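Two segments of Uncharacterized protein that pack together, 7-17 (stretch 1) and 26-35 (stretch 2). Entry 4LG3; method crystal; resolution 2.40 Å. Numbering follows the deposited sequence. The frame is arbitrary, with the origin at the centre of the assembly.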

# COMPACT_ATOMS: atom_id res chain seq x y z
N ALA A 7 12.98 -6.44 -4.81
CA ALA A 7 11.69 -5.86 -5.12
C ALA A 7 10.74 -6.90 -5.72
O ALA A 7 11.17 -7.77 -6.50
CB ALA A 7 11.85 -4.69 -6.06
N GLN A 8 9.47 -6.80 -5.34
CA GLN A 8 8.41 -7.68 -5.83
C GLN A 8 7.75 -7.09 -7.06
O GLN A 8 7.87 -5.89 -7.28
CB GLN A 8 7.37 -7.91 -4.74
CG GLN A 8 7.95 -8.42 -3.43
CD GLN A 8 8.61 -9.75 -3.62
OE1 GLN A 8 7.94 -10.77 -3.84
NE2 GLN A 8 9.94 -9.75 -3.62
N PHE A 9 7.07 -7.92 -7.88
CA PHE A 9 6.32 -7.42 -9.03
C PHE A 9 5.16 -6.56 -8.58
O PHE A 9 4.44 -6.89 -7.64
CB PHE A 9 5.82 -8.54 -9.92
CG PHE A 9 6.93 -9.33 -10.55
CD1 PHE A 9 8.00 -8.69 -11.18
CD2 PHE A 9 6.92 -10.72 -10.51
CE1 PHE A 9 9.03 -9.42 -11.76
CE2 PHE A 9 7.95 -11.46 -11.11
CZ PHE A 9 8.99 -10.80 -11.74
N PHE A 10 5.04 -5.40 -9.22
CA PHE A 10 3.98 -4.48 -8.88
C PHE A 10 3.35 -3.91 -10.14
O PHE A 10 3.88 -4.05 -11.23
CB PHE A 10 4.50 -3.35 -7.95
CG PHE A 10 5.45 -2.36 -8.61
CD1 PHE A 10 4.95 -1.29 -9.35
CD2 PHE A 10 6.82 -2.48 -8.46
CE1 PHE A 10 5.82 -0.41 -10.00
CE2 PHE A 10 7.69 -1.59 -9.08
CZ PHE A 10 7.19 -0.56 -9.85
N ALA A 11 2.21 -3.28 -9.96
CA ALA A 11 1.49 -2.57 -11.01
C ALA A 11 0.88 -1.32 -10.38
O ALA A 11 0.36 -1.39 -9.27
CB ALA A 11 0.42 -3.44 -11.62
N PRO A 12 0.98 -0.15 -11.04
CA PRO A 12 0.32 1.05 -10.46
C PRO A 12 -1.22 0.95 -10.55
O PRO A 12 -1.74 0.32 -11.48
CB PRO A 12 0.85 2.19 -11.33
CG PRO A 12 1.11 1.54 -12.68
CD PRO A 12 1.55 0.13 -12.38
N THR A 13 -1.93 1.58 -9.60
CA THR A 13 -3.40 1.63 -9.61
C THR A 13 -3.84 3.09 -9.70
O THR A 13 -5.01 3.37 -9.97
CB THR A 13 -4.00 0.98 -8.34
OG1 THR A 13 -3.51 1.66 -7.19
CG2 THR A 13 -3.72 -0.50 -8.23
N LYS A 14 -2.90 4.00 -9.43
CA LYS A 14 -3.13 5.43 -9.41
C LYS A 14 -1.81 6.17 -9.53
O LYS A 14 -0.85 5.82 -8.86
CB LYS A 14 -3.87 5.86 -8.11
CG LYS A 14 -4.44 7.26 -8.16
CD LYS A 14 -5.15 7.61 -6.89
CE LYS A 14 -5.74 8.99 -6.97
NZ LYS A 14 -6.72 9.18 -5.87
N GLU A 15 -1.81 7.24 -10.35
CA GLU A 15 -0.66 8.11 -10.63
C GLU A 15 -1.13 9.54 -10.80
O GLU A 15 -2.07 9.78 -11.56
CB GLU A 15 0.05 7.68 -11.92
CG GLU A 15 0.86 6.40 -11.83
CD GLU A 15 1.55 6.04 -13.13
OE1 GLU A 15 1.71 6.94 -13.99
OE2 GLU A 15 1.93 4.86 -13.30
N SER A 16 -0.51 10.49 -10.10
CA SER A 16 -0.93 11.89 -10.29
C SER A 16 0.18 12.86 -9.92
O SER A 16 0.86 12.68 -8.91
CB SER A 16 -2.20 12.24 -9.50
OG SER A 16 -2.14 11.79 -8.16
N PRO A 17 0.37 13.90 -10.74
CA PRO A 17 1.35 14.93 -10.40
C PRO A 17 0.80 15.98 -9.44
O PRO A 17 -0.41 16.19 -9.36
CB PRO A 17 1.66 15.58 -11.75
CG PRO A 17 0.35 15.51 -12.48
CD PRO A 17 -0.35 14.25 -11.99
N ARG A 26 6.15 16.93 -8.01
CA ARG A 26 5.92 15.78 -7.17
C ARG A 26 5.07 14.75 -7.94
O ARG A 26 4.13 15.13 -8.64
CB ARG A 26 5.26 16.19 -5.86
CG ARG A 26 5.06 15.05 -4.89
CD ARG A 26 4.51 15.54 -3.57
NE ARG A 26 4.29 14.41 -2.67
CZ ARG A 26 4.23 14.49 -1.35
NH1 ARG A 26 4.34 15.66 -0.75
NH2 ARG A 26 4.06 13.39 -0.63
N TYR A 27 5.40 13.46 -7.84
CA TYR A 27 4.60 12.45 -8.51
C TYR A 27 4.18 11.45 -7.48
O TYR A 27 5.02 10.85 -6.81
CB TYR A 27 5.37 11.82 -9.66
CG TYR A 27 4.48 11.22 -10.72
CD1 TYR A 27 3.78 12.03 -11.62
CD2 TYR A 27 4.38 9.85 -10.88
CE1 TYR A 27 2.98 11.47 -12.62
CE2 TYR A 27 3.59 9.28 -11.88
CZ TYR A 27 2.90 10.10 -12.76
OH TYR A 27 2.15 9.53 -13.76
N ASN A 28 2.86 11.34 -7.26
CA ASN A 28 2.31 10.42 -6.25
C ASN A 28 1.75 9.21 -6.92
O ASN A 28 0.99 9.33 -7.90
CB ASN A 28 1.26 11.11 -5.37
CG ASN A 28 1.76 12.37 -4.73
OD1 ASN A 28 2.75 12.37 -4.01
ND2 ASN A 28 1.11 13.48 -5.01
N VAL A 29 2.17 8.03 -6.44
CA VAL A 29 1.77 6.76 -7.05
C VAL A 29 1.32 5.75 -6.00
O VAL A 29 1.98 5.58 -4.98
CB VAL A 29 2.94 6.16 -7.93
CG1 VAL A 29 2.47 4.91 -8.68
CG2 VAL A 29 3.49 7.19 -8.92
N ARG A 30 0.23 5.04 -6.32
CA ARG A 30 -0.28 3.90 -5.54
C ARG A 30 -0.01 2.66 -6.35
O ARG A 30 -0.33 2.62 -7.55
CB ARG A 30 -1.77 4.03 -5.23
CG ARG A 30 -2.15 5.29 -4.47
CD ARG A 30 -3.51 5.11 -3.84
NE ARG A 30 -3.43 4.35 -2.58
CZ ARG A 30 -3.45 4.90 -1.37
NH1 ARG A 30 -3.58 6.21 -1.23
NH2 ARG A 30 -3.37 4.13 -0.29
N ILE A 31 0.61 1.66 -5.73
CA ILE A 31 0.95 0.42 -6.40
C ILE A 31 0.35 -0.74 -5.63
O ILE A 31 -0.05 -0.59 -4.47
CB ILE A 31 2.50 0.27 -6.62
CG1 ILE A 31 3.28 0.22 -5.30
CG2 ILE A 31 3.05 1.34 -7.62
CD1 ILE A 31 4.72 -0.38 -5.40
N VAL A 32 0.26 -1.91 -6.29
CA VAL A 32 -0.19 -3.18 -5.69
C VAL A 32 0.77 -4.28 -6.15
O VAL A 32 1.36 -4.17 -7.23
CB VAL A 32 -1.68 -3.59 -5.99
CG1 VAL A 32 -2.68 -2.65 -5.32
CG2 VAL A 32 -1.95 -3.74 -7.49
N LEU A 33 0.86 -5.37 -5.35
CA LEU A 33 1.64 -6.54 -5.70
C LEU A 33 0.86 -7.38 -6.69
O LEU A 33 -0.35 -7.58 -6.49
CB LEU A 33 2.00 -7.38 -4.48
CG LEU A 33 2.89 -6.76 -3.43
CD1 LEU A 33 3.15 -7.76 -2.33
CD2 LEU A 33 4.20 -6.20 -4.03
N VAL A 34 1.53 -7.87 -7.73
CA VAL A 34 0.90 -8.71 -8.74
C VAL A 34 1.64 -10.03 -8.93
O VAL A 34 2.79 -10.19 -8.50
CB VAL A 34 0.72 -8.00 -10.11
CG1 VAL A 34 -0.18 -6.77 -9.98
CG2 VAL A 34 2.07 -7.64 -10.75
N GLU A 35 0.96 -10.98 -9.57
CA GLU A 35 1.57 -12.26 -9.96
C GLU A 35 0.95 -12.74 -11.25
O GLU A 35 -0.11 -12.25 -11.62
CB GLU A 35 1.43 -13.32 -8.84
CG GLU A 35 0.01 -13.77 -8.58
CD GLU A 35 -0.13 -14.76 -7.44
OE1 GLU A 35 0.67 -15.72 -7.39
OE2 GLU A 35 -1.03 -14.56 -6.60
O HOH W 1 4.22 -9.52 -6.13
O HOH W 2 -1.96 9.27 -7.05
O HOH W 3 -1.35 13.91 -6.28

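The contact is an antiparallel strand pairing interrupted by a beta bulge. Strand 14-17 runs at 176° to strand 26-35, with axes 4.7 Å apart at closest approach, whereas strand 10-12 lies at 146°; the chain turns a corner at Thr 13 between them. Pro 12 pairs with Ile 31 but Lys 14 pairs with Arg 30, so the register shifts by one residue.

Backbone hydrogen bonds carry most of the pairing. Reciprocal pairs join Ala 11 N to Val 32 O (3.0 Å) and Val 32 N to Ala 11 O (3.0 Å), and, beyond the bulge, Ser 16 N to Asn 28 O (2.9 Å) and Asn 28 N to Ser 16 O (2.9 Å). Val 34 N donates to Phe 9 O at 3.1 Å with an N-H...O angle of 166°. At the bulge, Arg 30 O serves two successive amides unequally: Thr 13 N lies 2.8 Å from Arg 30 O at 170°, while the bond from Lys 14 N to Arg 30 O is weak, 3.5 Å at 149°. Arg 30 N completes the pairing with Lys 14 O at 2.9 Å and 168°.

CA-H...O contacts fill in between these bonds. The shortest, Phe 10 CA to Val 32 O, is 3.1 Å, but its angle at H of 129° is far from linear; Glu 15 CA to Asn 28 O is longer, 3.4 Å, and straighter, 144°.

Among polar side chains, Tyr 27 OH donates to Glu 15 OE1 at 2.6 Å, the carboxylate oxygen lying at the ring edge near its plane. Tyr 27 thus reaches diagonally past its bridge partner, Pro 17, while Ser 16 N sits over one ring face.

Apolar packing is local. Phe 10 CD1 approaches Ile 31 CG2 at 3.7 Å, and Ile 31 CD1 makes an off-centre CH-pi contact, 4.3 Å from the centroid of the Phe 10 ring and 29° off its normal. Val 34 CG1 meets Ala 11 CB at 3.8 Å, and Val 34 CG2 meets Phe 9 CB at 3.9 Å. Pro 12 CB lies 4.1 Å from Val 29 CG1, on the face that also carries Glu 15 and Ile 31.

Three waters add bridges. Water 1 donates to Phe 9 O (3.0 Å from its O) and Val 34 O (2.8 Å). Water 2 links Ser 16 OG with Asn 28 O, and water 3 links Ser 16 OG with Asn 28 ND2, connecting these two residues alongside their direct backbone bonds.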